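Local coordinates for protein toxin RelG (Mycobacterium tuberculosis, PDB 3G5O) that acts as the toxin of a type II toxin-antitoxin pair, an RNase that cleaves preferentially at the 3'-end of purine ribonucleotides and halts growth until its antitoxin neutralises it, at residues 38-43 / 73-78; 47-52 / 77-82; 57-62 / 66-71. All blocks are in the same frame, centred on the assembly; numbering follows the deposited sequence. Where two conformers were deposited one is given.

Interaction 1. Residues 38-43 / 73-78; sequences LAAVVE and GTYRLL
With chi1 at 67°, the Y75 side chain leaves strand 75-82 with CG set between its own backbone N and carbonyl carbon, and the ring reaches across to helix 35-51. There it meets V41, whose chi1 of 170° turns CG1 anti to the backbone N and leaves CG2 beside that N; CG1 is thereby directed to L77, and CG2 to the Y75 ring. CG2 sits over the centre of the Y75 ring, 3.7 Å from the ring centroid and only 13° off the normal, a CH-pi contact on one face. CG1 meets the next inward-pointing residue of the strand, with 4.2 Å between V41 CG1 and L77 CD1. The preceding residue, A40, adds its methyl obliquely to the ring, with A40 CB 4.1 Å from Y75 CE2, while A40 O lies 3.5 Å from Y75 OH.

The arrangement illustrates how a helix layer packs on one face of a sheet: alternate strand residues Y75 and L77 face the helix, and R76 between them faces the other way, where it forms a salt bridge with E57 of the antitoxin chain. F44 of the same helix also packs on Y75 and L77, and V93 of strand 87-95 backs V41. The carbon-to-carbon contacts suggest cohesion that is mainly dispersive, given direction by one methyl seated on an aromatic face.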
loop_
_atom_site.group_PDB
_atom_site.type_symbol
_atom_site.label_atom_id
_atom_site.label_comp_id
_atom_site.label_asym_id
_atom_site.label_seq_id
_atom_site.Cartn_x
_atom_site.Cartn_y
_atom_site.Cartn_z
ATOM N N LEU C 38 2.808 -6.516 26.529
ATOM C CA LEU C 38 1.704 -7.433 26.470
ATOM C C LEU C 38 0.553 -6.884 27.347
ATOM O O LEU C 38 -0.588 -6.765 26.869
ATOM C CB LEU C 38 2.154 -8.822 26.890
ATOM C CG LEU C 38 1.251 -9.967 26.449
ATOM C CD1 LEU C 38 1.939 -11.361 26.687
ATOM C CD2 LEU C 38 -0.130 -9.886 27.109
ATOM N N ALA C 39 0.881 -6.446 28.564
ATOM C CA ALA C 39 -0.117 -5.866 29.487
ATOM C C ALA C 39 -0.696 -4.536 28.945
ATOM O O ALA C 39 -1.904 -4.300 29.063
ATOM C CB ALA C 39 0.470 -5.686 30.891
ATOM N N ALA C 40 0.140 -3.708 28.315
ATOM C CA ALA C 40 -0.357 -2.445 27.730
ATOM C C ALA C 40 -1.360 -2.708 26.576
ATOM O O ALA C 40 -2.384 -2.023 26.451
ATOM C CB ALA C 40 0.783 -1.544 27.256
ATOM N N VAL C 41 -1.006 -3.649 25.707
ATOM C CA VAL C 41 -1.892 -4.046 24.616
ATOM C C VAL C 41 -3.240 -4.530 25.143
ATOM O O VAL C 41 -4.281 -4.151 24.619
ATOM C CB VAL C 41 -1.265 -5.129 23.704
ATOM C CG1 VAL C 41 -2.323 -5.691 22.722
ATOM C CG2 VAL C 41 -0.104 -4.527 22.918
ATOM N N VAL C 42 -3.212 -5.436 26.119
ATOM C CA VAL C 42 -4.447 -5.934 26.737
ATOM C C VAL C 42 -5.311 -4.819 27.337
ATOM O O VAL C 42 -6.554 -4.806 27.166
ATOM C CB VAL C 42 -4.148 -7.062 27.785
ATOM C CG1 VAL C 42 -5.381 -7.352 28.733
ATOM C CG2 VAL C 42 -3.646 -8.281 27.096
ATOM N N GLU C 43 -4.685 -3.878 28.031
ATOM C CA GLU C 43 -5.447 -2.784 28.642
ATOM C C GLU C 43 -5.964 -1.819 27.584
ATOM O O GLU C 43 -7.062 -1.255 27.719
ATOM C CB GLU C 43 -4.627 -2.041 29.705
ATOM C CG GLU C 43 -4.278 -2.937 30.914
ATOM C CD GLU C 43 -5.493 -3.222 31.828
ATOM O OE1 GLU C 43 -6.536 -2.546 31.666
ATOM O OE2 GLU C 43 -5.393 -4.096 32.731
ATOM N N GLY C 73 2.051 4.310 20.636
ATOM C CA GLY C 73 3.504 4.226 20.694
ATOM C C GLY C 73 4.021 3.292 19.614
ATOM O O GLY C 73 3.840 3.558 18.407
ATOM N N THR C 74 4.671 2.208 20.014
ATOM C CA THR C 74 5.335 1.354 19.046
ATOM C C THR C 74 4.535 0.101 18.728
ATOM O O THR C 74 4.993 -0.728 17.937
ATOM C CB THR C 74 6.725 0.930 19.543
ATOM O OG1 THR C 74 6.592 0.474 20.891
ATOM C CG2 THR C 74 7.690 2.179 19.501
ATOM N N TYR C 75 3.362 -0.060 19.342
ATOM C CA TYR C 75 2.502 -1.191 18.933
ATOM C C TYR C 75 1.268 -0.807 18.114
ATOM O O TYR C 75 0.724 0.337 18.222
ATOM C CB TYR C 75 2.145 -2.133 20.094
ATOM C CG TYR C 75 1.265 -1.520 21.157
ATOM C CD1 TYR C 75 -0.108 -1.428 20.957
ATOM C CD2 TYR C 75 1.808 -1.001 22.335
ATOM C CE1 TYR C 75 -0.923 -0.881 21.917
ATOM C CE2 TYR C 75 0.965 -0.421 23.341
ATOM C CZ TYR C 75 -0.404 -0.396 23.096
ATOM O OH TYR C 75 -1.297 0.190 23.978
ATOM N N ARG C 76 0.838 -1.772 17.298
ATOM C CA ARG C 76 -0.369 -1.645 16.504
ATOM C C ARG C 76 -1.264 -2.857 16.592
ATOM O O ARG C 76 -0.795 -3.998 16.666
ATOM C CB ARG C 76 -0.041 -1.379 15.033
ATOM C CG ARG C 76 0.545 0.015 14.763
ATOM C CD ARG C 76 1.096 0.013 13.321
ATOM N NE ARG C 76 1.327 1.355 12.797
ATOM C CZ ARG C 76 2.467 2.044 12.933
ATOM N NH1 ARG C 76 3.500 1.515 13.591
ATOM N NH2 ARG C 76 2.576 3.262 12.387
ATOM N N LEU C 77 -2.564 -2.613 16.566
ATOM C CA LEU C 77 -3.524 -3.700 16.473
ATOM C C LEU C 77 -4.218 -3.551 15.151
ATOM O O LEU C 77 -4.569 -2.423 14.762
ATOM C CB LEU C 77 -4.574 -3.571 17.578
ATOM C CG LEU C 77 -4.119 -4.086 18.939
ATOM C CD1 LEU C 77 -3.065 -3.114 19.495
ATOM C CD2 LEU C 77 -5.246 -4.161 19.941
ATOM N N LEU C 78 -4.436 -4.680 14.497
ATOM C CA LEU C 78 -5.224 -4.765 13.262
ATOM C C LEU C 78 -6.561 -5.418 13.612
ATOM O O LEU C 78 -6.594 -6.498 14.205
ATOM C CB LEU C 78 -4.505 -5.634 12.226
ATOM C CG LEU C 78 -5.169 -5.825 10.845
ATOM C CD1 LEU C 78 -5.100 -4.495 10.102
ATOM C CD2 LEU C 78 -4.455 -6.944 10.038
#

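Interaction 2. Residues 47-52 / 77-82; sequences GDLSRE and LLYRID
L49 reaches from the last turn of helix 35-51 onto the sheet, and its two methyls divide the work between two strand residues. Its CB points toward strand 75-82, and chi1 of 171° carries CG onward, anti to the backbone N. At CG the chain forks. CD1 goes over one face of the Y79 ring, displaced from the centre toward the hydroxyl end: L49 CD1 is 3.5 Å from Y79 CZ, as against 3.8 Å from the ring centroid, and it stands 21° off the normal. The same methyl is 3.8 Å from Y79 OH. CD2 takes the other branch and meets L77, with L49 CD2 4.1 Å from L77 CD2.

Such packing of a helix on one face of a mixed, largely antiparallel sheet is the core of the RelE/ParE toxin fold, and L49 fills the layer near the C-terminal end of the helix. Residues L77 and Y79 point toward the helix, whereas L78 and R80 between and beyond them meet the antitoxin, L78 packing on W61 and R80 pairing with D75 of that chain. I90 of strand 87-95 touches both L49 and Y79.

The phenol ring of Y79 is placed by L49 on one face and by its hydroxyl, which is hydrogen-bonded to the carbonyl O of P53, just after the helix segment. On the helix's outer side, R51 NH2 reaches back to D48 OD1 at 2.9 Å in a salt bridge, on the anti side and 29° out of the carboxylate plane; D48 OD2 pairs with R72.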
loop_
_atom_site.group_PDB
_atom_site.type_symbol
_atom_site.label_atom_id
_atom_site.label_comp_id
_atom_site.label_asym_id
_atom_site.label_seq_id
_atom_site.Cartn_x
_atom_site.Cartn_y
_atom_site.Cartn_z
ATOM N N GLY C 47 -9.993 -1.439 26.877
ATOM C CA GLY C 47 -10.293 -0.109 27.402
ATOM C C GLY C 47 -10.591 0.850 26.267
ATOM O O GLY C 47 -11.690 0.827 25.723
ATOM N N ASP C 48 -9.618 1.683 25.895
ATOM C CA ASP C 48 -9.802 2.643 24.813
ATOM C C ASP C 48 -10.323 2.072 23.498
ATOM O O ASP C 48 -11.131 2.723 22.843
ATOM C CB ASP C 48 -8.536 3.484 24.561
ATOM C CG ASP C 48 -8.217 4.427 25.731
ATOM O OD1 ASP C 48 -9.072 4.565 26.659
ATOM O OD2 ASP C 48 -7.110 5.011 25.741
ATOM N N LEU C 49 -9.826 0.907 23.076
ATOM C CA LEU C 49 -10.278 0.348 21.798
ATOM C C LEU C 49 -11.746 -0.096 21.837
ATOM O O LEU C 49 -12.534 0.139 20.873
ATOM C CB LEU C 49 -9.387 -0.805 21.347
ATOM C CG LEU C 49 -9.904 -1.570 20.148
ATOM C CD1 LEU C 49 -9.794 -0.722 18.871
ATOM C CD2 LEU C 49 -9.158 -2.907 20.019
ATOM N N SER C 50 -12.093 -0.752 22.934
ATOM C CA SER C 50 -13.474 -1.109 23.234
ATOM C C SER C 50 -14.410 0.099 23.220
ATOM O O SER C 50 -15.488 0.042 22.617
ATOM C CB SER C 50 -13.531 -1.738 24.622
ATOM O OG SER C 50 -14.855 -2.049 24.917
ATOM N N ARG C 51 -14.013 1.167 23.899
ATOM C CA ARG C 51 -14.856 2.377 23.987
ATOM C C ARG C 51 -14.980 3.144 22.705
ATOM O O ARG C 51 -16.057 3.693 22.424
ATOM C CB ARG C 51 -14.393 3.345 25.101
ATOM C CG ARG C 51 -14.670 2.823 26.514
ATOM C CD ARG C 51 -14.175 3.789 27.600
ATOM N NE ARG C 51 -12.710 3.820 27.736
ATOM C CZ ARG C 51 -11.980 3.042 28.545
ATOM N NH1 ARG C 51 -12.540 2.122 29.320
ATOM N NH2 ARG C 51 -10.666 3.183 28.581
ATOM N N GLU C 52 -13.906 3.238 21.916
ATOM C CA GLU C 52 -13.982 4.058 20.702
ATOM C C GLU C 52 -13.239 3.428 19.531
ATOM O O GLU C 52 -12.227 3.973 19.075
ATOM C CB GLU C 52 -13.495 5.500 20.971
ATOM C CG GLU C 52 -14.362 6.294 22.014
ATOM C CD GLU C 52 -15.789 6.737 21.491
ATOM O OE1 GLU C 52 -16.439 6.050 20.638
ATOM O OE2 GLU C 52 -16.272 7.796 21.964
ATOM N N LEU C 77 -2.564 -2.613 16.566
ATOM C CA LEU C 77 -3.524 -3.700 16.473
ATOM C C LEU C 77 -4.218 -3.551 15.151
ATOM O O LEU C 77 -4.569 -2.423 14.762
ATOM C CB LEU C 77 -4.574 -3.571 17.578
ATOM C CG LEU C 77 -4.119 -4.086 18.939
ATOM C CD1 LEU C 77 -3.065 -3.114 19.495
ATOM C CD2 LEU C 77 -5.246 -4.161 19.941
ATOM N N LEU C 78 -4.436 -4.680 14.497
ATOM C CA LEU C 78 -5.224 -4.765 13.262
ATOM C C LEU C 78 -6.561 -5.418 13.612
ATOM O O LEU C 78 -6.594 -6.498 14.205
ATOM C CB LEU C 78 -4.505 -5.634 12.226
ATOM C CG LEU C 78 -5.169 -5.825 10.845
ATOM C CD1 LEU C 78 -5.100 -4.495 10.102
ATOM C CD2 LEU C 78 -4.455 -6.944 10.038
ATOM N N TYR C 79 -7.676 -4.813 13.226
ATOM C CA TYR C 79 -8.964 -5.322 13.733
ATOM C C TYR C 79 -10.128 -5.113 12.794
ATOM O O TYR C 79 -9.979 -4.378 11.830
ATOM C CB TYR C 79 -9.305 -4.741 15.109
ATOM C CG TYR C 79 -9.338 -3.250 15.186
ATOM C CD1 TYR C 79 -10.555 -2.570 15.171
ATOM C CD2 TYR C 79 -8.153 -2.500 15.295
ATOM C CE1 TYR C 79 -10.609 -1.164 15.268
ATOM C CE2 TYR C 79 -8.190 -1.102 15.381
ATOM C CZ TYR C 79 -9.427 -0.441 15.383
ATOM O OH TYR C 79 -9.476 0.943 15.478
ATOM N N ARG C 80 -11.248 -5.798 13.066
ATOM C CA ARG C 80 -12.480 -5.583 12.336
ATOM C C ARG C 80 -13.525 -5.101 13.332
ATOM O O ARG C 80 -13.441 -5.412 14.530
ATOM C CB ARG C 80 -12.957 -6.898 11.703
ATOM C CG ARG C 80 -12.020 -7.402 10.561
ATOM C CD ARG C 80 -12.712 -8.524 9.768
ATOM N NE ARG C 80 -11.888 -9.144 8.722
ATOM C CZ ARG C 80 -11.706 -8.636 7.515
ATOM N NH1 ARG C 80 -12.276 -7.476 7.190
ATOM N NH2 ARG C 80 -10.974 -9.296 6.626
ATOM N N ILE C 81 -14.504 -4.352 12.811
ATOM C CA ILE C 81 -15.641 -3.838 13.590
ATOM C C ILE C 81 -16.910 -4.506 13.076
ATOM O O ILE C 81 -17.176 -4.504 11.859
ATOM C CB ILE C 81 -15.844 -2.318 13.417
ATOM C CG1 ILE C 81 -14.547 -1.563 13.641
ATOM C CG2 ILE C 81 -16.884 -1.786 14.411
ATOM C CD1 ILE C 81 -13.871 -2.027 14.832
ATOM N N ASP C 82 -17.680 -5.068 13.983
ATOM C CA ASP C 82 -18.970 -5.641 13.646
ATOM C C ASP C 82 -20.043 -4.829 14.408
ATOM O O ASP C 82 -20.332 -5.097 15.578
ATOM C CB ASP C 82 -18.956 -7.125 14.025
ATOM C CG ASP C 82 -20.319 -7.818 13.786
ATOM O OD1 ASP C 82 -21.303 -7.140 13.371
ATOM O OD2 ASP C 82 -20.395 -9.044 14.042
#

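Interaction 3. Residues 57-62 / 66-71; sequences GKPLRR and GTFSAR
K58 and S69 form the hydrogen-bonded pair of an antiparallel beta hairpin, strand 57-59 being one edge of the sheet within this chain. Their backbones bond both ways: K58 N gives to S69 O at 3.0 Å, and S69 N gives to K58 O at 2.9 Å, the latter in the carbonyl plane. Beyond the last pair, P59 with F68, L60 N gives a nearly straight bond to T67 O, with 169° at the hydrogen.

Side-chain packing lies to both sides of this ladder. On one, P59 approaches the F68 ring obliquely, with P59 CB 3.7 Å from F68 CE1. On the other, L60 splits its methyls between T67 and S69: L60 CD2 is 3.8 Å from S69 CB, while L60 CD1 is in van der Waals contact at 3.4 Å with T67 OG1, which itself is hydrogen-bonded to the carbonyl O of L64. S69 OG turns instead to E57 and W61 of the antitoxin chain, and R61 forms a salt bridge with E51 of it, so the hairpin is part of the toxin-antitoxin interface.

A water sits where the hairpin leaves the ladder for its turn, donating to L60 O and to T67 O and accepting from G66 N at 2.8 Å.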
loop_
_atom_site.group_PDB
_atom_site.type_symbol
_atom_site.label_atom_id
_atom_site.label_comp_id
_atom_site.label_asym_id
_atom_site.label_seq_id
_atom_site.Cartn_x
_atom_site.Cartn_y
_atom_site.Cartn_z
ATOM N N GLY C 57 -8.427 4.252 15.708
ATOM C CA GLY C 57 -7.726 3.667 14.581
ATOM C C GLY C 57 -8.115 4.331 13.283
ATOM O O GLY C 57 -8.942 5.249 13.298
ATOM N N LYS C 58 -7.517 3.856 12.184
ATOM C CA LYS C 58 -7.783 4.317 10.810
ATOM C C LYS C 58 -8.216 3.128 9.950
ATOM O O LYS C 58 -7.686 2.025 10.122
ATOM C CB LYS C 58 -6.506 4.893 10.171
ATOM C CG LYS C 58 -6.019 6.217 10.802
ATOM C CD LYS C 58 -6.854 7.433 10.343
ATOM C CE LYS C 58 -6.392 8.709 11.019
ATOM N NZ LYS C 58 -6.885 8.789 12.443
ATOM N N PRO C 59 -9.181 3.340 9.036
ATOM C CA PRO C 59 -9.538 2.242 8.120
ATOM C C PRO C 59 -8.401 2.033 7.113
ATOM O O PRO C 59 -7.797 2.999 6.667
ATOM C CB PRO C 59 -10.824 2.756 7.407
ATOM C CG PRO C 59 -10.674 4.327 7.462
ATOM C CD PRO C 59 -9.950 4.596 8.790
ATOM N N LEU C 60 -8.114 0.793 6.753
ATOM C CA LEU C 60 -7.060 0.520 5.813
ATOM C C LEU C 60 -7.637 0.454 4.375
ATOM O O LEU C 60 -8.879 0.404 4.169
ATOM C CB LEU C 60 -6.325 -0.795 6.181
ATOM C CG LEU C 60 -5.635 -0.841 7.554
ATOM C CD1 LEU C 60 -4.755 -2.100 7.684
ATOM C CD2 LEU C 60 -4.772 0.425 7.710
ATOM N N ARG C 61 -6.752 0.433 3.389
ATOM C CA ARG C 61 -7.232 0.637 2.029
ATOM C C ARG C 61 -6.880 -0.519 1.140
ATOM O O ARG C 61 -6.090 -1.389 1.550
ATOM C CB ARG C 61 -6.644 1.924 1.459
ATOM C CG ARG C 61 -7.087 3.164 2.206
ATOM C CD ARG C 61 -8.636 3.259 2.281
ATOM N NE ARG C 61 -9.099 4.512 2.881
ATOM C CZ ARG C 61 -10.216 4.622 3.591
ATOM N NH1 ARG C 61 -10.998 3.561 3.790
ATOM N NH2 ARG C 61 -10.572 5.805 4.084
ATOM N N ARG C 62 -7.451 -0.509 -0.080
ATOM C CA ARG C 62 -7.085 -1.446 -1.142
ATOM C C ARG C 62 -7.312 -2.885 -0.670
ATOM O O ARG C 62 -8.379 -3.199 -0.191
ATOM C CB ARG C 62 -5.618 -1.253 -1.622
ATOM C CG ARG C 62 -5.083 0.208 -1.687
ATOM C CD ARG C 62 -5.788 1.065 -2.739
ATOM N NE ARG C 62 -5.273 2.451 -2.815
ATOM C CZ ARG C 62 -5.949 3.561 -2.483
ATOM N NH1 ARG C 62 -7.191 3.496 -2.007
ATOM N NH2 ARG C 62 -5.370 4.749 -2.630
ATOM N N GLY C 66 -11.645 -2.959 4.805
ATOM C CA GLY C 66 -12.461 -3.741 5.752
ATOM C C GLY C 66 -11.796 -3.929 7.131
ATOM O O GLY C 66 -12.461 -4.363 8.085
ATOM N N THR C 67 -10.501 -3.591 7.237
ATOM C CA THR C 67 -9.745 -3.733 8.483
ATOM C C THR C 67 -9.362 -2.343 8.963
ATOM O O THR C 67 -9.453 -1.355 8.202
ATOM C CB THR C 67 -8.467 -4.641 8.335
ATOM O OG1 THR C 67 -7.532 -4.047 7.436
ATOM C CG2 THR C 67 -8.812 -6.086 7.852
ATOM N N PHE C 68 -8.992 -2.249 10.237
ATOM C CA PHE C 68 -8.581 -0.987 10.844
ATOM C C PHE C 68 -7.267 -1.220 11.562
ATOM O O PHE C 68 -7.006 -2.345 12.034
ATOM C CB PHE C 68 -9.612 -0.522 11.885
ATOM C CG PHE C 68 -10.934 -0.151 11.283
ATOM C CD1 PHE C 68 -11.258 1.192 11.055
ATOM C CD2 PHE C 68 -11.859 -1.142 10.937
ATOM C CE1 PHE C 68 -12.500 1.538 10.468
ATOM C CE2 PHE C 68 -13.091 -0.796 10.342
ATOM C CZ PHE C 68 -13.404 0.528 10.114
ATOM N N SER C 69 -6.481 -0.156 11.696
ATOM C CA SER C 69 -5.226 -0.219 12.421
ATOM C C SER C 69 -5.229 0.839 13.518
ATOM O O SER C 69 -5.449 2.024 13.241
ATOM C CB SER C 69 -4.080 0.060 11.455
ATOM O OG SER C 69 -2.836 -0.024 12.144
ATOM N N ALA C 70 -4.970 0.437 14.758
ATOM C CA ALA C 70 -4.837 1.434 15.816
ATOM C C ALA C 70 -3.405 1.359 16.355
ATOM O O ALA C 70 -2.909 0.273 16.627
ATOM C CB ALA C 70 -5.850 1.164 16.953
ATOM N N ARG C 71 -2.763 2.501 16.523
ATOM C CA ARG C 71 -1.388 2.561 17.022
ATOM C C ARG C 71 -1.379 3.273 18.359
ATOM O O ARG C 71 -2.038 4.344 18.492
ATOM C CB ARG C 71 -0.488 3.337 16.029
ATOM C CG ARG C 71 0.966 3.455 16.485
ATOM C CD ARG C 71 1.848 4.261 15.485
ATOM N NE ARG C 71 1.539 5.682 15.570
ATOM C CZ ARG C 71 1.987 6.506 16.530
ATOM N NH1 ARG C 71 2.810 6.062 17.489
ATOM N NH2 ARG C 71 1.625 7.797 16.517
HETATM O O HOH W 1 -10.989 -0.524 5.939
#

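After strand 19-23 and helix 24-30, the chain forms helix 35-51, whose residues 38-43 enter interaction 1 and whose last turn enters interaction 2. It then makes strand 57-59, turns, and returns as strand 68-72; interaction 3 closes this short hairpin. Strand 75-82 follows and closes the two longer loops, with 38-43 meeting 73-78 and 47-52 meeting 77-82. The hairpin lies within both loops, but the two loops cross, since helix and strand run in roughly the same direction; the strand segments overlap at L77 and L78. Interactions 1 and 2 join helix to sheet, while interaction 3 extends that sheet, linked to strand 75-82 through backbone pairs of A70 with L77 and F68 with Y79.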